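Extracellular invertase (PDB 5XH8) hydrolyses sucrose-type beta-fructofuranosides as a GH32 invertase and has high transfructosylation activity, probably building fructooligosaccharides such as 1-kestose. Local coordinates at residues 41-47 against 99-104; 321-327 against 340-346. The contacts are given in a common frame with arbitrary orientation. Numbering follows the deposited sequence.

Interaction 1 (41-47 against 99-104); sequences DPCLHYT and DGSVIP. With GOL (glycerol), chain C.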
loop_
_atom_site.group_PDB
_atom_site.type_symbol
_atom_site.label_atom_id
_atom_site.label_comp_id
_atom_site.label_asym_id
_atom_site.label_seq_id
_atom_site.Cartn_x
_atom_site.Cartn_y
_atom_site.Cartn_z
ATOM N N ASP A 41 12.307 -13.754 -16.193
ATOM C CA ASP A 41 12.270 -14.762 -15.113
ATOM C C ASP A 41 11.106 -15.721 -15.334
ATOM O O ASP A 41 9.974 -15.253 -15.574
ATOM C CB ASP A 41 12.005 -14.123 -13.744
ATOM C CG ASP A 41 13.051 -13.124 -13.308
ATOM O OD1 ASP A 41 13.834 -12.646 -14.150
ATOM O OD2 ASP A 41 13.053 -12.783 -12.094
ATOM N N PRO A 42 11.346 -17.043 -15.238
ATOM C CA PRO A 42 10.199 -17.921 -15.152
ATOM C C PRO A 42 9.504 -17.712 -13.785
ATOM O O PRO A 42 10.134 -17.247 -12.844
ATOM C CB PRO A 42 10.816 -19.313 -15.268
ATOM C CG PRO A 42 12.171 -19.148 -14.653
ATOM C CD PRO A 42 12.614 -17.777 -15.065
ATOM N N CYS A 43 8.211 -17.999 -13.721
ATOM C CA CYS A 43 7.436 -17.887 -12.483
ATOM C C CYS A 43 6.067 -18.486 -12.749
ATOM O O CYS A 43 5.831 -19.062 -13.821
ATOM C CB CYS A 43 7.326 -16.413 -12.010
ATOM S SG CYS A 43 6.635 -15.276 -13.223
ATOM N N LEU A 44 5.192 -18.430 -11.750
ATOM C CA LEU A 44 3.770 -18.735 -11.908
ATOM C C LEU A 44 3.439 -20.226 -12.150
ATOM O O LEU A 44 2.251 -20.565 -12.231
ATOM C CB LEU A 44 3.148 -17.825 -13.007
ATOM C CG LEU A 44 1.668 -17.943 -13.416
ATOM C CD1 LEU A 44 1.025 -16.585 -13.643
ATOM C CD2 LEU A 44 1.499 -18.808 -14.646
ATOM N N HIS A 45 4.437 -21.116 -12.169
ATOM C CA HIS A 45 4.205 -22.520 -12.524
ATOM C C HIS A 45 3.185 -23.184 -11.574
ATOM O O HIS A 45 3.198 -22.915 -10.372
ATOM C CB HIS A 45 5.466 -23.396 -12.416
ATOM C CG HIS A 45 6.704 -22.855 -13.050
ATOM N ND1 HIS A 45 6.712 -22.212 -14.271
ATOM C CD2 HIS A 45 7.998 -22.955 -12.673
ATOM C CE1 HIS A 45 7.947 -21.876 -14.589
ATOM N NE2 HIS A 45 8.751 -22.337 -13.643
ATOM N N TYR A 46 2.334 -24.058 -12.092
ATOM C CA TYR A 46 1.459 -24.844 -11.222
ATOM C C TYR A 46 0.860 -26.029 -11.928
ATOM O O TYR A 46 0.608 -25.981 -13.133
ATOM C CB TYR A 46 0.326 -23.990 -10.626
ATOM C CG TYR A 46 -0.743 -23.521 -11.601
ATOM C CD1 TYR A 46 -0.528 -22.433 -12.453
ATOM C CD2 TYR A 46 -2.000 -24.158 -11.662
ATOM C CE1 TYR A 46 -1.521 -21.984 -13.323
ATOM C CE2 TYR A 46 -2.994 -23.712 -12.526
ATOM C CZ TYR A 46 -2.755 -22.624 -13.363
ATOM O OH TYR A 46 -3.750 -22.183 -14.239
ATOM N N THR A 47 0.619 -27.085 -11.162
ATOM C CA THR A 47 -0.200 -28.187 -11.618
ATOM C C THR A 47 -1.643 -27.854 -11.303
ATOM O O THR A 47 -1.989 -27.630 -10.151
ATOM C CB THR A 47 0.169 -29.505 -10.922
ATOM O OG1 THR A 47 1.576 -29.738 -11.051
ATOM C CG2 THR A 47 -0.590 -30.659 -11.524
ATOM N N ASP A 99 7.689 -10.992 -10.433
ATOM C CA ASP A 99 7.451 -12.420 -10.303
ATOM C C ASP A 99 6.382 -12.730 -9.249
ATOM O O ASP A 99 6.228 -12.001 -8.280
ATOM C CB ASP A 99 8.746 -13.153 -9.881
ATOM C CG ASP A 99 9.837 -13.135 -10.949
ATOM O OD1 ASP A 99 9.496 -12.990 -12.147
ATOM O OD2 ASP A 99 11.031 -13.278 -10.579
ATOM N N GLY A 100 5.702 -13.852 -9.440
ATOM C CA GLY A 100 4.804 -14.401 -8.452
ATOM C C GLY A 100 4.751 -15.911 -8.564
ATOM O O GLY A 100 5.313 -16.505 -9.519
ATOM N N SER A 101 4.054 -16.522 -7.604
ATOM C CA SER A 101 3.841 -17.946 -7.593
ATOM C C SER A 101 2.380 -18.256 -7.282
ATOM O O SER A 101 1.620 -17.384 -6.808
ATOM C CB SER A 101 4.782 -18.625 -6.586
ATOM O OG SER A 101 4.666 -18.048 -5.304
ATOM N N VAL A 102 2.007 -19.510 -7.556
ATOM C CA VAL A 102 0.610 -19.920 -7.544
ATOM C C VAL A 102 0.314 -20.979 -6.483
ATOM O O VAL A 102 0.978 -22.030 -6.419
ATOM C CB VAL A 102 0.175 -20.419 -8.933
ATOM C CG1 VAL A 102 -1.227 -21.064 -8.900
ATOM C CG2 VAL A 102 0.235 -19.255 -9.924
ATOM N N ILE A 103 -0.706 -20.684 -5.686
ATOM C CA ILE A 103 -1.400 -21.674 -4.850
ATOM C C ILE A 103 -2.424 -22.360 -5.754
ATOM O O ILE A 103 -3.389 -21.733 -6.158
ATOM C CB ILE A 103 -2.105 -21.018 -3.625
ATOM C CG1 ILE A 103 -1.071 -20.295 -2.758
ATOM C CG2 ILE A 103 -2.896 -22.073 -2.827
ATOM C CD1 ILE A 103 -1.668 -19.426 -1.668
ATOM N N PRO A 104 -2.193 -23.628 -6.123
ATOM C CA PRO A 104 -3.025 -24.224 -7.179
ATOM C C PRO A 104 -4.497 -24.359 -6.828
ATOM O O PRO A 104 -5.374 -24.140 -7.676
ATOM C CB PRO A 104 -2.394 -25.613 -7.390
ATOM C CG PRO A 104 -1.001 -25.452 -6.907
ATOM C CD PRO A 104 -1.093 -24.524 -5.734
HETATM C C1 GOL C . 10.963 -9.847 -11.597
HETATM O O1 GOL C . 10.473 -10.018 -10.277
HETATM C C2 GOL C . 12.384 -9.389 -11.384
HETATM O O2 GOL C . 13.289 -10.517 -11.339
HETATM C C3 GOL C . 12.809 -8.414 -12.436
HETATM O O3 GOL C . 13.695 -7.553 -11.722
HETATM O O HOH W 1 4.207 -21.109 -8.693
#
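Val-102, Asp-99 and Tyr-46 carry most of this interface between strands that run nearly parallel, 13° apart, yet form no regular ladder. The one direct backbone hydrogen bond joins Leu-44 N to Gly-100 O at 2.9 Å. Leu-44, with positive phi, interrupts the extended course of its strand, and further along water 1 bridges the gap, donating to His-45 O (2.7 Å) and accepting from Val-102 N (2.9 Å).

Val-102 wedges its branched side chain between two apolar neighbours. Its CG2 lies 4.0 Å from Leu-44 CG, while its CG1 makes an off-centre CH-pi contact, 4.2 Å from the centroid of the Tyr-46 ring. The broad tyrosine suits this seam because it can pack against valine with its ring while its CB reaches Pro-104 CG at 4.2 Å.

Asp-99 works at the polar end. Its OD2 is only 2.6 Å from Asp-41 OD2, so one of the two acids probably holds a proton, and Asp-171 brings another carboxylate close. The bound glycerol spans the seam: its O2 donates a very short 2.4 Å bond to Asp-41 OD2, and its O1 accepts from Asp-99 N at 3.0 Å; Asp-171 also hydrogen-bonds it. Carboxylates suit a pocket that probably grips sugar hydroxyls, consistent with the GH32 active-site funnel at one end of the propeller axis.

These are the innermost strands of two adjacent beta-propeller blades. Strand 54-60 pairs with 41-47 and strand 112-118 with 96-103, while strand 318-326 packs alongside, its Ala-322 O accepting from His-45 NE2.

Interaction 2 (321-327 against 340-346); sequences AAGKVLP and DRFISYV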
loop_
_atom_site.group_PDB
_atom_site.type_symbol
_atom_site.label_atom_id
_atom_site.label_comp_id
_atom_site.label_asym_id
_atom_site.label_seq_id
_atom_site.Cartn_x
_atom_site.Cartn_y
_atom_site.Cartn_z
ATOM N N ALA A 321 15.981 -18.959 -11.388
ATOM C CA ALA A 321 15.261 -20.220 -11.543
ATOM C C ALA A 321 13.942 -20.239 -10.786
ATOM O O ALA A 321 13.854 -19.757 -9.652
ATOM C CB ALA A 321 16.126 -21.397 -11.157
ATOM N N ALA A 322 12.916 -20.764 -11.446
ATOM C CA ALA A 322 11.645 -21.014 -10.833
ATOM C C ALA A 322 11.281 -22.456 -11.064
ATOM O O ALA A 322 11.197 -22.938 -12.205
ATOM C CB ALA A 322 10.558 -20.119 -11.401
ATOM N N GLY A 323 10.936 -23.095 -9.964
ATOM C CA GLY A 323 10.603 -24.503 -9.916
ATOM C C GLY A 323 9.287 -24.682 -9.190
ATOM O O GLY A 323 8.765 -23.748 -8.582
ATOM N N LYS A 324 8.742 -25.878 -9.272
ATOM C CA LYS A 324 7.469 -26.178 -8.657
ATOM C C LYS A 324 7.367 -27.670 -8.421
ATOM O O LYS A 324 7.868 -28.463 -9.215
ATOM C CB LYS A 324 6.321 -25.753 -9.577
ATOM C CG LYS A 324 4.943 -25.690 -8.936
ATOM C CD LYS A 324 4.860 -24.574 -7.888
ATOM C CE LYS A 324 3.426 -24.274 -7.434
ATOM N NZ LYS A 324 3.456 -23.138 -6.461
ATOM N N VAL A 325 6.658 -28.027 -7.360
ATOM C CA VAL A 325 6.236 -29.394 -7.109
ATOM C C VAL A 325 5.360 -29.859 -8.247
ATOM O O VAL A 325 4.415 -29.170 -8.647
ATOM C CB VAL A 325 5.427 -29.507 -5.785
ATOM C CG1 VAL A 325 4.841 -30.910 -5.622
ATOM C CG2 VAL A 325 6.342 -29.180 -4.623
ATOM N N LEU A 326 5.682 -31.033 -8.778
ATOM C CA LEU A 326 4.844 -31.690 -9.792
ATOM C C LEU A 326 4.426 -33.038 -9.209
ATOM O O LEU A 326 5.279 -33.920 -9.037
ATOM C CB LEU A 326 5.648 -31.893 -11.098
ATOM C CG LEU A 326 4.947 -32.621 -12.247
ATOM C CD1 LEU A 326 3.755 -31.825 -12.779
ATOM C CD2 LEU A 326 5.934 -32.952 -13.371
ATOM N N PRO A 327 3.137 -33.196 -8.875
ATOM C CA PRO A 327 2.799 -34.455 -8.216
ATOM C C PRO A 327 2.753 -35.657 -9.167
ATOM O O PRO A 327 2.477 -35.522 -10.377
ATOM C CB PRO A 327 1.420 -34.175 -7.593
ATOM C CG PRO A 327 0.843 -33.109 -8.432
ATOM C CD PRO A 327 1.992 -32.270 -8.907
ATOM N N ASP A 340 6.455 -38.039 -7.121
ATOM C CA ASP A 340 6.419 -36.572 -6.914
ATOM C C ASP A 340 7.795 -36.003 -7.261
ATOM O O ASP A 340 8.834 -36.580 -6.910
ATOM C CB ASP A 340 6.112 -36.202 -5.471
ATOM C CG ASP A 340 4.722 -36.610 -5.004
ATOM O OD1 ASP A 340 3.765 -36.763 -5.786
ATOM O OD2 ASP A 340 4.601 -36.723 -3.775
ATOM N N ARG A 341 7.809 -34.885 -7.978
ATOM C CA ARG A 341 9.069 -34.270 -8.422
ATOM C C ARG A 341 9.074 -32.803 -8.075
ATOM O O ARG A 341 8.033 -32.249 -7.762
ATOM C CB ARG A 341 9.227 -34.450 -9.928
ATOM C CG ARG A 341 9.554 -35.882 -10.321
ATOM C CD ARG A 341 9.691 -36.024 -11.801
ATOM N NE ARG A 341 8.409 -35.999 -12.494
ATOM C CZ ARG A 341 8.271 -36.025 -13.821
ATOM N NH1 ARG A 341 9.338 -36.039 -14.614
ATOM N NH2 ARG A 341 7.064 -36.034 -14.358
ATOM N N PHE A 342 10.264 -32.209 -8.089
ATOM C CA PHE A 342 10.443 -30.779 -8.106
ATOM C C PHE A 342 11.150 -30.414 -9.421
ATOM O O PHE A 342 12.329 -30.740 -9.618
ATOM C CB PHE A 342 11.258 -30.288 -6.914
ATOM C CG PHE A 342 11.282 -28.786 -6.802
ATOM C CD1 PHE A 342 10.232 -28.109 -6.194
ATOM C CD2 PHE A 342 12.335 -28.049 -7.335
ATOM C CE1 PHE A 342 10.237 -26.728 -6.115
ATOM C CE2 PHE A 342 12.345 -26.670 -7.260
ATOM C CZ PHE A 342 11.292 -26.008 -6.662
ATOM N N ILE A 343 10.407 -29.753 -10.315
ATOM C CA ILE A 343 10.897 -29.394 -11.641
ATOM C C ILE A 343 11.288 -27.923 -11.601
ATOM O O ILE A 343 10.459 -27.077 -11.231
ATOM C CB ILE A 343 9.801 -29.622 -12.695
ATOM C CG1 ILE A 343 9.229 -31.056 -12.612
ATOM C CG2 ILE A 343 10.302 -29.248 -14.101
ATOM C CD1 ILE A 343 10.256 -32.175 -12.733
ATOM N N SER A 344 12.539 -27.621 -11.954
ATOM C CA SER A 344 13.065 -26.258 -12.027
ATOM C C SER A 344 13.446 -25.855 -13.467
ATOM O O SER A 344 14.142 -26.610 -14.185
ATOM C CB SER A 344 14.313 -26.138 -11.164
ATOM O OG SER A 344 14.697 -24.787 -11.035
ATOM N N TYR A 345 12.964 -24.678 -13.875
ATOM C CA TYR A 345 13.368 -24.008 -15.105
ATOM C C TYR A 345 14.272 -22.848 -14.758
ATOM O O TYR A 345 13.860 -21.881 -14.102
ATOM C CB TYR A 345 12.156 -23.466 -15.881
ATOM C CG TYR A 345 11.229 -24.507 -16.420
ATOM C CD1 TYR A 345 10.240 -25.073 -15.610
ATOM C CD2 TYR A 345 11.306 -24.922 -17.739
ATOM C CE1 TYR A 345 9.382 -26.044 -16.098
ATOM C CE2 TYR A 345 10.452 -25.877 -18.248
ATOM C CZ TYR A 345 9.491 -26.446 -17.426
ATOM O OH TYR A 345 8.635 -27.400 -17.910
ATOM N N VAL A 346 15.504 -22.930 -15.221
ATOM C CA VAL A 346 16.465 -21.843 -15.137
ATOM C C VAL A 346 16.293 -20.898 -16.334
ATOM O O VAL A 346 16.038 -21.349 -17.435
ATOM C CB VAL A 346 17.894 -22.413 -15.148
ATOM C CG1 VAL A 346 18.952 -21.301 -15.137
ATOM C CG2 VAL A 346 18.093 -23.335 -13.951
HETATM O O HOH W 2 6.016 -35.917 -10.651
#
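Six backbone hydrogen bonds hold these antiparallel strands together, in three reciprocal pairs: Ala-322 with Tyr-345 (N to O 3.0 Å each way), Lys-324 with Ile-343, and Leu-326 with Arg-341 (Leu-326 N to Arg-341 O 2.8 Å, Arg-341 N to Leu-326 O 2.9 Å). Leu-326 O also accepts from water 2 at 2.7 Å, and that water accepts a hydrogen bond from Arg-341 NE at 3.0 Å. The two strands form the inner edge of a beta-propeller blade, 318-326 being innermost and 341-348 next, with strand 366-385 beyond. At Gly-323 a side chain would collide with the Phe-342 ring, which lies over the backbone with Lys-324 N above one face, 3.6 Å from Phe-342 CE1. Long polar side chains find partners elsewhere: Lys-324 NZ hydrogen-bonds Val-102 O, Arg-341 NH1 forms salt bridges with Glu-421 and Glu-375, its NH2 bonds Ser-333, and Tyr-345 OH meets Tyr-76 OH. Asp-340 OD1 accepts from Ser-328 N, beside Pro-327. Leu-326 CD2 packs on Ile-343 CG1 at 3.9 Å.

In the fold
Interaction 1 joins two blades of the propeller, and interaction 2 lies within a third; their centres are 10 Å apart. Two polar links cross between them: Lys-324 NZ lies 2.7 Å from Val-102 O and His-45 NE2 lies 2.9 Å from Ala-322 O, both probable hydrogen bonds. Ala-322 CB also packs 3.2 Å from Pro-42 O. Strand 318-326 thus contacts both 41-47 and 99-104. Glycerol sits directly on interaction 1, about 10 Å from the side chain of Ala-322. The sodium ion, bound by His-287, Gly-315, Phe-316 and Ser-318, is nearer interaction 2: about 7 Å from the Val-346 side chain, against about 12 Å from that of Asp-41.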